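PDB 1RV9: conserved hypothetical protein NMB0706 from Neisseria meningitidis, which is of unknown function but belongs to the DUF152 (YfiH-like) family, also named multi-copper polyphenol oxidoreductase laccase, so an enzymatic role is likely but unproven. Local coordinates for residues A162-A167 with A208-I213; Q45-G50 with E65-Q70; F173-D178 with T192-I197; N148-M153 with K215-G220. One frame throughout, in Å; residues are numbered along the deposited sequence.

Contact 1: A162-A167 with A208-I213; sequences AYLGPA and ALARLI
L164 sends its two methyl branches to two successive residues of the helix, A210 and R211, in a strand-against-helix packing of the alpha-beta-beta-alpha fold. L164 closes strand 160-164 of the six-stranded mixed sheet, and helix 206-217 lies over that sheet face. The backbones stay 8.0 Å apart at their nearest CA pair, L164 and A210, a gap bridged entirely by side chains; no hydrogen bond crosses it. On L164, CG stands anti to the carbonyl carbon (chi1 -54°), and with chi2 at 180° the fork opens toward the helix. CD2 meets the methyl of A210, with L164 CD2 to A210 CB at 3.8 Å. The other branch serves R211, whose CB leaves the helix neither toward nor away from the strand; an extended chain from CG to NE then brings the guanidinium back over the leucine, the two side chains crossing at a slant. Aliphatic stem and flat head thus share one methyl. Farther out, V222 of the adjoining strand 221-224 touches both L164 and R211, Y207 packs on L164, and A210 also reaches L119 of strand 119-125. The buried leucine is therefore enclosed by helix and sheet, while the arginine forms the partly exposed margin. There L164 CD1 sits over the centre of one guanidinium face, 4.0 Å from R211 CZ.

Contact 2: Q45-G50 with E65-Q70; sequences QSLNLG and EIVQQQ
L47 and L49, two residues apart in a loop without regular structure, both lean onto V67 of helix 57-71, and each crosses the valine obliquely. A single methyl receives them: V67 CG2 lies 3.7 Å from L49 CD2 and 4.1 Å from L47 CD2. The leucines reach it by different torsions. L47 has CG anti to its backbone N (chi1 -156°), whereas L49 puts CG beside its own N (chi1 -57°), and both pairs of methyls still end against the helix. L47 spreads over two helix residues, since its second branch, CD1, approaches I66 CG2 at 4.2 Å. The contact is apolar throughout, with backbones 8.7 Å apart between the CA atoms of L47 and I66.

The loop geometry sets the two leucines in place. L47 is the centre of an inverse gamma turn, and N48, between them, reaches forward along its own chain in an Asx turn: N48 OD1 accepts from G50 N at 3.0 Å. G50 N lies 60° out of the plane of the N48 side-chain carbonyl, so not on a lone pair. N48 OD1 also receives R247 N, and ND2 bonds D55, so the amide is tied on both ends. Beyond the leucines lie T33 of strand 28-33 and, for L49, A249 of strand 248-254; V67 touches L31 and L251 of those same strands. Loop and helix thus pack side by side on the five-stranded mixed sheet, a helix-on-sheet part of the alpha-beta-beta-alpha fold, with the Asx turn shaping the loop.

Contact 3: F173-D178 with T192-I197; sequences FEVGQD and TAFEGI
I197, with the largest buried share here, directs its CD1 methyl to the side chain of E174, which has the next largest. I197 CD1 is 3.6 Å from E174 OE1 and 3.9 Å from E174 CG, so the methyl touches the stem as well as the carboxylate. E174 is extended beyond CG, with CG anti to its backbone N (chi1 -176°), which carries the acid past the isoleucine; the two chains lie askew to each other. This is van der Waals contact of a methyl against the acid, whose charge is met through OE2 by a salt bridge with K201. V175 makes the more buried half of the contact: its CG2 comes to the edge of the F194 ring, in the ring plane, with V175 CG2 to F194 CE2 at 4.0 Å. These side chains stand at about a right angle.

The 8.9 Å between the CA atoms of E174 and I197 fits the topology: strands 174-175 and 194-198 are the outer strands of a small antiparallel sheet, and 201-204 runs between them. Elsewhere around the F194 ring, F180 of helix 177-184 meets it edge-to-face and L209 of helix 206-217 packs against it.

Contact 4: N148-M153 with K215-G220; sequences NTIAAM and KREGVG
I150 sets its terminal methyl against two side chains, E217 at the end of helix 206-217 and V219 in the turn just after it: I150 CD1 is 3.5 Å from V219 CG2 and 3.7 Å from E217 CG. One atom of the 145-153 helix thus carries this contact, and its side chain meets both partners at an oblique angle. I150 reaches them with CG1 anti to the carbonyl carbon (chi1 -71°) and an extended second torsion of 166°. E217 answers with its aliphatic part, CB and CG, its chain bending at chi2 and taking the carboxylate away from the methyl. V219 offers its CG2 branch.

What sets the two partners around one methyl is the way the helix ends. G218, with positive phi, is the first residue to leave helical angles, in a Schellman motif; its N bonds to K215 O at 3.1 Å. The turn swings V219 back beside E217. K215 secures the far side of the same turn, with K215 NZ to V219 O at 2.9 Å and a weak bond to G220 O, the ammonium tilted 28° from the V219 carbonyl plane. G220 is joined to P157 by backbone hydrogen bonding and leads into strand 221-224. On the other side, I150 also touches F123 of strand 119-125, and T149 next to it faces A132 and A134 of strand 131-136.

No hydrogen bond links the two segments, so the cohesion is dispersive: methyl against methyl and against a glutamate stem, while polar bonds fix the turn from within.

Contacts 1 and 4 share helix 206-217 and lie about 12 Å apart between centres. Contact 1 packs the middle of that helix on strand 160-164; contact 4 packs its end and the following turn on helix 145-153. The two meet where V219 CG1 approaches A162 N at 4.2 Å. Contact 3 joins another flank of the helix: L209 CD2 is 3.5 Å from A193 CB, and the centres of contacts 1 and 3 stand about 16 Å apart. Contact 2 is remote, its centre about 24 Å from that of contact 1 and 33 Å from that of contact 3, on the opposite side of the chain's centre. C118, H135 and D100, a Cys-His-Asp set of unconfirmed role, belong to none of the eight segments.

Contact 1: A162-A167 with A208-I213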
loop_
_atom_site.group_PDB
_atom_site.type_symbol
_atom_site.label_atom_id
_atom_site.label_comp_id
_atom_site.label_asym_id
_atom_site.label_seq_id
_atom_site.Cartn_x
_atom_site.Cartn_y
_atom_site.Cartn_z
ATOM N N ALA A 162 -1.351 -0.347 -12.176
ATOM C CA ALA A 162 -1.003 -0.301 -10.764
ATOM C C ALA A 162 -0.913 1.133 -10.286
ATOM O O ALA A 162 -0.494 2.022 -11.029
ATOM C CB ALA A 162 0.326 -1.009 -10.531
ATOM N N TYR A 163 -1.321 1.361 -9.043
ATOM C CA TYR A 163 -1.263 2.693 -8.471
ATOM C C TYR A 163 -0.326 2.681 -7.277
ATOM O O TYR A 163 -0.476 1.866 -6.365
ATOM C CB TYR A 163 -2.651 3.150 -8.020
ATOM C CG TYR A 163 -2.673 4.569 -7.503
ATOM C CD1 TYR A 163 -2.568 5.651 -8.375
ATOM C CD2 TYR A 163 -2.782 4.829 -6.137
ATOM C CE1 TYR A 163 -2.570 6.962 -7.899
ATOM C CE2 TYR A 163 -2.786 6.130 -5.652
ATOM C CZ TYR A 163 -2.681 7.191 -6.535
ATOM O OH TYR A 163 -2.693 8.480 -6.050
ATOM N N LEU A 164 0.652 3.578 -7.295
ATOM C CA LEU A 164 1.602 3.684 -6.201
ATOM C C LEU A 164 1.030 4.694 -5.212
ATOM O O LEU A 164 0.950 5.891 -5.501
ATOM C CB LEU A 164 2.961 4.157 -6.720
ATOM C CG LEU A 164 3.548 3.312 -7.855
ATOM C CD1 LEU A 164 4.901 3.891 -8.263
ATOM C CD2 LEU A 164 3.693 1.861 -7.416
ATOM N N GLY A 165 0.625 4.196 -4.048
ATOM C CA GLY A 165 0.049 5.049 -3.027
ATOM C C GLY A 165 1.081 5.874 -2.286
ATOM O O GLY A 165 2.270 5.806 -2.589
ATOM N N PRO A 166 0.651 6.661 -1.291
ATOM C CA PRO A 166 1.564 7.504 -0.515
ATOM C C PRO A 166 2.580 6.695 0.284
ATOM O O PRO A 166 2.207 5.844 1.086
ATOM C CB PRO A 166 0.616 8.305 0.375
ATOM C CG PRO A 166 -0.509 7.348 0.608
ATOM C CD PRO A 166 -0.724 6.740 -0.763
ATOM N N ALA A 167 3.862 6.961 0.052
ATOM C CA ALA A 167 4.930 6.259 0.754
ATOM C C ALA A 167 6.050 7.231 1.083
ATOM O O ALA A 167 5.982 8.416 0.747
ATOM C CB ALA A 167 5.472 5.121 -0.114
ATOM N N ALA A 208 10.451 4.005 -7.611
ATOM C CA ALA A 208 11.263 3.551 -8.733
ATOM C C ALA A 208 11.460 2.041 -8.688
ATOM O O ALA A 208 11.432 1.371 -9.722
ATOM C CB ALA A 208 12.608 4.257 -8.722
ATOM N N LEU A 209 11.667 1.503 -7.490
ATOM C CA LEU A 209 11.845 0.064 -7.343
ATOM C C LEU A 209 10.564 -0.644 -7.770
ATOM O O LEU A 209 10.607 -1.650 -8.473
ATOM C CB LEU A 209 12.183 -0.298 -5.890
ATOM C CG LEU A 209 13.606 0.029 -5.418
ATOM C CD1 LEU A 209 13.705 -0.156 -3.907
ATOM C CD2 LEU A 209 14.609 -0.879 -6.127
ATOM N N ALA A 210 9.421 -0.116 -7.344
ATOM C CA ALA A 210 8.144 -0.719 -7.703
ATOM C C ALA A 210 7.904 -0.645 -9.207
ATOM O O ALA A 210 7.438 -1.608 -9.805
ATOM C CB ALA A 210 7.004 -0.037 -6.950
ATOM N N ARG A 211 8.221 0.495 -9.816
ATOM C CA ARG A 211 8.026 0.641 -11.257
ATOM C C ARG A 211 8.870 -0.364 -12.028
ATOM O O ARG A 211 8.410 -0.939 -13.014
ATOM C CB ARG A 211 8.371 2.061 -11.718
ATOM C CG ARG A 211 7.425 3.134 -11.211
ATOM C CD ARG A 211 7.539 4.417 -12.029
ATOM N NE ARG A 211 6.863 5.535 -11.375
ATOM C CZ ARG A 211 7.361 6.197 -10.335
ATOM N NH1 ARG A 211 8.544 5.858 -9.835
ATOM N NH2 ARG A 211 6.673 7.191 -9.784
ATOM N N LEU A 212 10.106 -0.574 -11.581
ATOM C CA LEU A 212 11.000 -1.528 -12.234
ATOM C C LEU A 212 10.423 -2.936 -12.158
ATOM O O LEU A 212 10.349 -3.653 -13.159
ATOM C CB LEU A 212 12.377 -1.524 -11.560
ATOM C CG LEU A 212 13.390 -0.444 -11.934
ATOM C CD1 LEU A 212 14.604 -0.537 -11.017
ATOM C CD2 LEU A 212 13.809 -0.626 -13.389
ATOM N N ILE A 213 10.020 -3.330 -10.956
ATOM C CA ILE A 213 9.457 -4.650 -10.727
ATOM C C ILE A 213 8.159 -4.854 -11.507
ATOM O O ILE A 213 7.972 -5.884 -12.158
ATOM C CB ILE A 213 9.226 -4.870 -9.210
ATOM C CG1 ILE A 213 10.584 -4.950 -8.506
ATOM C CG2 ILE A 213 8.414 -6.136 -8.965
ATOM C CD1 ILE A 213 10.509 -4.897 -6.989
#

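Contact 2: Q45-G50 with E65-Q70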
loop_
_atom_site.group_PDB
_atom_site.type_symbol
_atom_site.label_atom_id
_atom_site.label_comp_id
_atom_site.label_asym_id
_atom_site.label_seq_id
_atom_site.Cartn_x
_atom_site.Cartn_y
_atom_site.Cartn_z
ATOM N N GLN A 45 -2.685 11.103 15.881
ATOM C CA GLN A 45 -3.713 11.948 15.361
ATOM C C GLN A 45 -4.438 11.849 14.062
ATOM O O GLN A 45 -3.978 12.041 12.906
ATOM C CB GLN A 45 -3.496 13.424 15.689
ATOM C CG GLN A 45 -2.434 14.313 15.113
ATOM C CD GLN A 45 -2.437 15.564 15.965
ATOM O OE1 GLN A 45 -1.932 15.550 17.091
ATOM N NE2 GLN A 45 -3.086 16.624 15.483
ATOM N N SER A 46 -5.639 11.482 14.507
ATOM C CA SER A 46 -6.930 11.222 14.028
ATOM C C SER A 46 -7.318 9.961 13.284
ATOM O O SER A 46 -7.770 8.985 13.930
ATOM C CB SER A 46 -7.443 12.583 13.538
ATOM O OG SER A 46 -7.954 12.600 12.264
ATOM N N LEU A 47 -7.174 9.899 11.975
ATOM C CA LEU A 47 -7.648 8.633 11.401
ATOM C C LEU A 47 -6.741 7.407 11.405
ATOM O O LEU A 47 -6.416 6.871 10.353
ATOM C CB LEU A 47 -8.267 8.837 10.015
ATOM C CG LEU A 47 -9.290 7.822 9.488
ATOM C CD1 LEU A 47 -10.635 7.918 10.229
ATOM C CD2 LEU A 47 -9.517 8.130 8.004
ATOM N N ASN A 48 -6.423 6.906 12.603
ATOM C CA ASN A 48 -5.581 5.713 12.705
ATOM C C ASN A 48 -6.379 4.435 12.532
ATOM O O ASN A 48 -7.286 4.143 13.313
ATOM C CB ASN A 48 -4.856 5.664 14.048
ATOM C CG ASN A 48 -4.147 4.352 14.267
ATOM O OD1 ASN A 48 -3.513 3.830 13.357
ATOM N ND2 ASN A 48 -4.241 3.815 15.483
ATOM N N LEU A 49 -6.028 3.668 11.509
ATOM C CA LEU A 49 -6.724 2.429 11.222
ATOM C C LEU A 49 -5.991 1.179 11.693
ATOM O O LEU A 49 -6.501 0.073 11.532
ATOM C CB LEU A 49 -6.985 2.338 9.718
ATOM C CG LEU A 49 -7.781 3.512 9.145
ATOM C CD1 LEU A 49 -7.750 3.467 7.625
ATOM C CD2 LEU A 49 -9.210 3.460 9.660
ATOM N N GLY A 50 -4.805 1.350 12.279
ATOM C CA GLY A 50 -4.037 0.204 12.743
ATOM C C GLY A 50 -4.289 -0.180 14.191
ATOM O O GLY A 50 -4.290 0.675 15.075
ATOM N N GLU A 65 -14.899 2.457 11.364
ATOM C CA GLU A 65 -16.318 2.629 11.081
ATOM C C GLU A 65 -16.490 3.800 10.128
ATOM O O GLU A 65 -17.289 3.746 9.190
ATOM C CB GLU A 65 -17.084 2.925 12.364
ATOM C CG GLU A 65 -17.452 1.706 13.152
ATOM C CD GLU A 65 -18.235 2.055 14.390
ATOM O OE1 GLU A 65 -19.089 2.966 14.322
ATOM O OE2 GLU A 65 -18.006 1.410 15.427
ATOM N N ILE A 66 -15.745 4.869 10.390
ATOM C CA ILE A 66 -15.793 6.061 9.557
ATOM C C ILE A 66 -15.407 5.695 8.126
ATOM O O ILE A 66 -16.019 6.165 7.165
ATOM C CB ILE A 66 -14.830 7.147 10.092
ATOM C CG1 ILE A 66 -15.352 7.679 11.430
ATOM C CG2 ILE A 66 -14.707 8.290 9.095
ATOM C CD1 ILE A 66 -14.408 8.644 12.117
ATOM N N VAL A 67 -14.395 4.846 7.988
ATOM C CA VAL A 67 -13.953 4.428 6.666
ATOM C C VAL A 67 -14.994 3.534 5.997
ATOM O O VAL A 67 -15.276 3.690 4.811
ATOM C CB VAL A 67 -12.596 3.683 6.737
ATOM C CG1 VAL A 67 -12.305 2.983 5.413
ATOM C CG2 VAL A 67 -11.488 4.675 7.045
ATOM N N GLN A 68 -15.572 2.607 6.755
ATOM C CA GLN A 68 -16.577 1.714 6.191
ATOM C C GLN A 68 -17.755 2.515 5.653
ATOM O O GLN A 68 -18.307 2.184 4.603
ATOM C CB GLN A 68 -17.068 0.716 7.237
ATOM C CG GLN A 68 -17.881 -0.423 6.639
ATOM C CD GLN A 68 -18.367 -1.398 7.685
ATOM O OE1 GLN A 68 -19.329 -1.128 8.405
ATOM N NE2 GLN A 68 -17.693 -2.540 7.787
ATOM N N GLN A 69 -18.136 3.568 6.374
ATOM C CA GLN A 69 -19.239 4.428 5.950
ATOM C C GLN A 69 -18.939 5.007 4.575
ATOM O O GLN A 69 -19.832 5.143 3.737
ATOM C CB GLN A 69 -19.442 5.574 6.944
ATOM C CG GLN A 69 -19.977 5.143 8.295
ATOM C CD GLN A 69 -21.335 4.480 8.191
ATOM O OE1 GLN A 69 -22.294 5.076 7.697
ATOM N NE2 GLN A 69 -21.425 3.238 8.658
ATOM N N GLN A 70 -17.676 5.353 4.354
ATOM C CA GLN A 70 -17.246 5.914 3.081
ATOM C C GLN A 70 -17.236 4.860 1.980
ATOM O O GLN A 70 -17.651 5.122 0.854
ATOM C CB GLN A 70 -15.843 6.514 3.212
ATOM C CG GLN A 70 -15.779 7.834 3.962
ATOM C CD GLN A 70 -16.532 8.939 3.247
ATOM O OE1 GLN A 70 -16.352 9.150 2.048
ATOM N NE2 GLN A 70 -17.375 9.656 3.981
#

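Contact 3: F173-D178 with T192-I197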
loop_
_atom_site.group_PDB
_atom_site.type_symbol
_atom_site.label_atom_id
_atom_site.label_comp_id
_atom_site.label_asym_id
_atom_site.label_seq_id
_atom_site.Cartn_x
_atom_site.Cartn_y
_atom_site.Cartn_z
ATOM N N PHE A 173 14.067 8.214 2.719
ATOM C CA PHE A 173 14.265 6.798 3.013
ATOM C C PHE A 173 15.724 6.367 2.911
ATOM O O PHE A 173 16.199 5.964 1.852
ATOM C CB PHE A 173 13.384 5.958 2.079
ATOM C CG PHE A 173 13.292 4.501 2.457
ATOM C CD1 PHE A 173 13.376 4.100 3.786
ATOM C CD2 PHE A 173 13.086 3.532 1.479
ATOM C CE1 PHE A 173 13.254 2.751 4.136
ATOM C CE2 PHE A 173 12.961 2.183 1.817
ATOM C CZ PHE A 173 13.046 1.793 3.147
ATOM N N GLU A 174 16.431 6.457 4.031
ATOM C CA GLU A 174 17.837 6.089 4.089
ATOM C C GLU A 174 17.993 4.644 4.553
ATOM O O GLU A 174 17.465 4.263 5.599
ATOM C CB GLU A 174 18.567 7.034 5.043
ATOM C CG GLU A 174 20.059 6.828 5.124
ATOM C CD GLU A 174 20.706 7.795 6.091
ATOM O OE1 GLU A 174 20.633 9.018 5.848
ATOM O OE2 GLU A 174 21.278 7.332 7.099
ATOM N N VAL A 175 18.721 3.845 3.777
ATOM C CA VAL A 175 18.928 2.438 4.106
ATOM C C VAL A 175 20.386 2.002 4.008
ATOM O O VAL A 175 21.249 2.762 3.561
ATOM C CB VAL A 175 18.100 1.521 3.184
ATOM C CG1 VAL A 175 16.620 1.861 3.300
ATOM C CG2 VAL A 175 18.569 1.674 1.750
ATOM N N GLY A 176 20.639 0.762 4.418
ATOM C CA GLY A 176 21.983 0.212 4.385
ATOM C C GLY A 176 22.231 -0.770 3.254
ATOM O O GLY A 176 21.392 -0.958 2.375
ATOM N N GLN A 177 23.396 -1.410 3.296
ATOM C CA GLN A 177 23.810 -2.370 2.281
ATOM C C GLN A 177 22.921 -3.611 2.210
ATOM O O GLN A 177 22.793 -4.233 1.154
ATOM C CB GLN A 177 25.257 -2.795 2.547
ATOM C CG GLN A 177 25.928 -3.511 1.389
ATOM C CD GLN A 177 26.115 -2.608 0.186
ATOM O OE1 GLN A 177 26.693 -1.523 0.291
ATOM N NE2 GLN A 177 25.631 -3.050 -0.968
ATOM N N ASP A 178 22.311 -3.975 3.331
ATOM C CA ASP A 178 21.450 -5.152 3.358
ATOM C C ASP A 178 20.223 -4.940 2.474
ATOM O O ASP A 178 19.857 -5.819 1.693
ATOM C CB ASP A 178 21.039 -5.476 4.801
ATOM C CG ASP A 178 20.191 -4.388 5.434
ATOM O OD1 ASP A 178 20.513 -3.192 5.260
ATOM O OD2 ASP A 178 19.206 -4.733 6.123
ATOM N N THR A 192 19.577 1.491 -10.012
ATOM C CA THR A 192 19.173 2.806 -10.491
ATOM C C THR A 192 18.206 3.477 -9.520
ATOM O O THR A 192 17.993 4.688 -9.586
ATOM C CB THR A 192 18.494 2.717 -11.875
ATOM O OG1 THR A 192 17.347 1.862 -11.791
ATOM C CG2 THR A 192 19.465 2.162 -12.909
ATOM N N ALA A 193 17.628 2.685 -8.619
ATOM C CA ALA A 193 16.677 3.200 -7.639
ATOM C C ALA A 193 17.316 3.505 -6.283
ATOM O O ALA A 193 16.621 3.829 -5.320
ATOM C CB ALA A 193 15.522 2.210 -7.467
ATOM N N PHE A 194 18.638 3.386 -6.211
ATOM C CA PHE A 194 19.378 3.680 -4.987
ATOM C C PHE A 194 20.433 4.728 -5.293
ATOM O O PHE A 194 21.063 4.688 -6.350
ATOM C CB PHE A 194 20.100 2.439 -4.446
ATOM C CG PHE A 194 19.186 1.390 -3.881
ATOM C CD1 PHE A 194 18.595 0.443 -4.710
ATOM C CD2 PHE A 194 18.925 1.348 -2.516
ATOM C CE1 PHE A 194 17.756 -0.539 -4.181
ATOM C CE2 PHE A 194 18.087 0.372 -1.977
ATOM C CZ PHE A 194 17.502 -0.572 -2.812
ATOM N N GLU A 195 20.623 5.666 -4.373
ATOM C CA GLU A 195 21.644 6.689 -4.551
ATOM C C GLU A 195 22.571 6.656 -3.345
ATOM O O GLU A 195 22.137 6.853 -2.209
ATOM C CB GLU A 195 21.029 8.080 -4.680
ATOM C CG GLU A 195 22.083 9.183 -4.675
ATOM C CD GLU A 195 21.492 10.574 -4.673
ATOM O OE1 GLU A 195 20.290 10.714 -4.375
ATOM O OE2 GLU A 195 22.238 11.536 -4.958
ATOM N N GLY A 196 23.847 6.388 -3.594
ATOM C CA GLY A 196 24.801 6.345 -2.507
ATOM C C GLY A 196 24.995 7.733 -1.934
ATOM O O GLY A 196 25.139 8.699 -2.684
ATOM N N ILE A 197 24.983 7.837 -0.611
ATOM C CA ILE A 197 25.167 9.125 0.046
ATOM C C ILE A 197 26.341 9.049 1.014
ATOM O O ILE A 197 26.484 9.881 1.912
ATOM C CB ILE A 197 23.888 9.564 0.801
ATOM C CG1 ILE A 197 23.514 8.529 1.863
ATOM C CG2 ILE A 197 22.747 9.748 -0.191
ATOM C CD1 ILE A 197 22.297 8.908 2.683
#

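Contact 4: N148-M153 with K215-G220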
loop_
_atom_site.group_PDB
_atom_site.type_symbol
_atom_site.label_atom_id
_atom_site.label_comp_id
_atom_site.label_asym_id
_atom_site.label_seq_id
_atom_site.Cartn_x
_atom_site.Cartn_y
_atom_site.Cartn_z
ATOM N N ASN A 148 3.486 -11.901 -6.771
ATOM C CA ASN A 148 2.492 -12.862 -6.296
ATOM C C ASN A 148 1.076 -12.302 -6.414
ATOM O O ASN A 148 0.127 -13.041 -6.687
ATOM C CB ASN A 148 2.766 -13.260 -4.843
ATOM C CG ASN A 148 4.052 -14.042 -4.687
ATOM O OD1 ASN A 148 4.587 -14.572 -5.661
ATOM N ND2 ASN A 148 4.548 -14.128 -3.458
ATOM N N THR A 149 0.930 -10.999 -6.202
ATOM C CA THR A 149 -0.384 -10.373 -6.305
ATOM C C THR A 149 -0.853 -10.410 -7.756
ATOM O O THR A 149 -1.992 -10.771 -8.048
ATOM C CB THR A 149 -0.336 -8.918 -5.811
ATOM O OG1 THR A 149 0.052 -8.906 -4.431
ATOM C CG2 THR A 149 -1.710 -8.253 -5.960
ATOM N N ILE A 150 0.043 -10.043 -8.664
ATOM C CA ILE A 150 -0.263 -10.046 -10.088
ATOM C C ILE A 150 -0.725 -11.436 -10.523
ATOM O O ILE A 150 -1.710 -11.578 -11.253
ATOM C CB ILE A 150 0.989 -9.623 -10.895
ATOM C CG1 ILE A 150 1.247 -8.128 -10.686
ATOM C CG2 ILE A 150 0.816 -9.956 -12.371
ATOM C CD1 ILE A 150 2.619 -7.669 -11.136
ATOM N N ALA A 151 -0.017 -12.463 -10.065
ATOM C CA ALA A 151 -0.362 -13.835 -10.417
ATOM C C ALA A 151 -1.736 -14.226 -9.891
ATOM O O ALA A 151 -2.519 -14.873 -10.592
ATOM C CB ALA A 151 0.689 -14.794 -9.870
ATOM N N ALA A 152 -2.033 -13.825 -8.658
ATOM C CA ALA A 152 -3.306 -14.163 -8.036
ATOM C C ALA A 152 -4.520 -13.525 -8.705
ATOM O O ALA A 152 -5.634 -14.034 -8.594
ATOM C CB ALA A 152 -3.271 -13.790 -6.562
ATOM N N MET A 153 -4.308 -12.415 -9.401
ATOM C CA MET A 153 -5.402 -11.719 -10.072
ATOM C C MET A 153 -5.915 -12.456 -11.302
ATOM O O MET A 153 -7.069 -12.291 -11.700
ATOM C CB MET A 153 -4.964 -10.310 -10.463
ATOM C CG MET A 153 -4.744 -9.401 -9.270
ATOM S SD MET A 153 -4.306 -7.735 -9.764
ATOM C CE MET A 153 -5.907 -7.119 -10.289
ATOM N N LYS A 215 7.108 -3.194 -14.185
ATOM C CA LYS A 215 7.400 -3.182 -15.612
ATOM C C LYS A 215 7.993 -4.503 -16.060
ATOM O O LYS A 215 7.616 -5.040 -17.101
ATOM C CB LYS A 215 8.364 -2.040 -15.957
ATOM C CG LYS A 215 7.685 -0.708 -16.262
ATOM C CD LYS A 215 6.166 -0.845 -16.294
ATOM C CE LYS A 215 5.526 0.113 -17.278
ATOM N NZ LYS A 215 4.048 -0.066 -17.310
ATOM N N ARG A 216 8.924 -5.029 -15.273
ATOM C CA ARG A 216 9.557 -6.292 -15.612
ATOM C C ARG A 216 8.545 -7.432 -15.631
ATOM O O ARG A 216 8.702 -8.400 -16.377
ATOM C CB ARG A 216 10.673 -6.620 -14.615
ATOM C CG ARG A 216 11.355 -7.947 -14.905
ATOM C CD ARG A 216 12.414 -8.296 -13.878
ATOM N NE ARG A 216 11.849 -8.536 -12.553
ATOM C CZ ARG A 216 12.542 -9.035 -11.535
ATOM N NH1 ARG A 216 13.824 -9.347 -11.695
ATOM N NH2 ARG A 216 11.960 -9.219 -10.358
ATOM N N GLU A 217 7.502 -7.314 -14.816
ATOM C CA GLU A 217 6.487 -8.353 -14.738
ATOM C C GLU A 217 5.502 -8.270 -15.904
ATOM O O GLU A 217 4.819 -9.244 -16.213
ATOM C CB GLU A 217 5.751 -8.254 -13.398
ATOM C CG GLU A 217 5.302 -9.585 -12.824
ATOM C CD GLU A 217 6.446 -10.571 -12.574
ATOM O OE1 GLU A 217 7.638 -10.202 -12.693
ATOM O OE2 GLU A 217 6.140 -11.731 -12.243
ATOM N N GLY A 218 5.433 -7.107 -16.545
ATOM C CA GLY A 218 4.542 -6.947 -17.683
ATOM C C GLY A 218 3.326 -6.072 -17.464
ATOM O O GLY A 218 2.470 -5.971 -18.342
ATOM N N VAL A 219 3.233 -5.438 -16.301
ATOM C CA VAL A 219 2.094 -4.575 -16.014
ATOM C C VAL A 219 2.016 -3.442 -17.040
ATOM O O VAL A 219 2.992 -2.724 -17.265
ATOM C CB VAL A 219 2.187 -4.012 -14.578
ATOM C CG1 VAL A 219 1.088 -2.990 -14.336
ATOM C CG2 VAL A 219 2.062 -5.161 -13.582
ATOM N N GLY A 220 0.844 -3.299 -17.655
ATOM C CA GLY A 220 0.628 -2.290 -18.681
ATOM C C GLY A 220 0.836 -0.831 -18.331
ATOM O O GLY A 220 1.325 -0.061 -19.161
#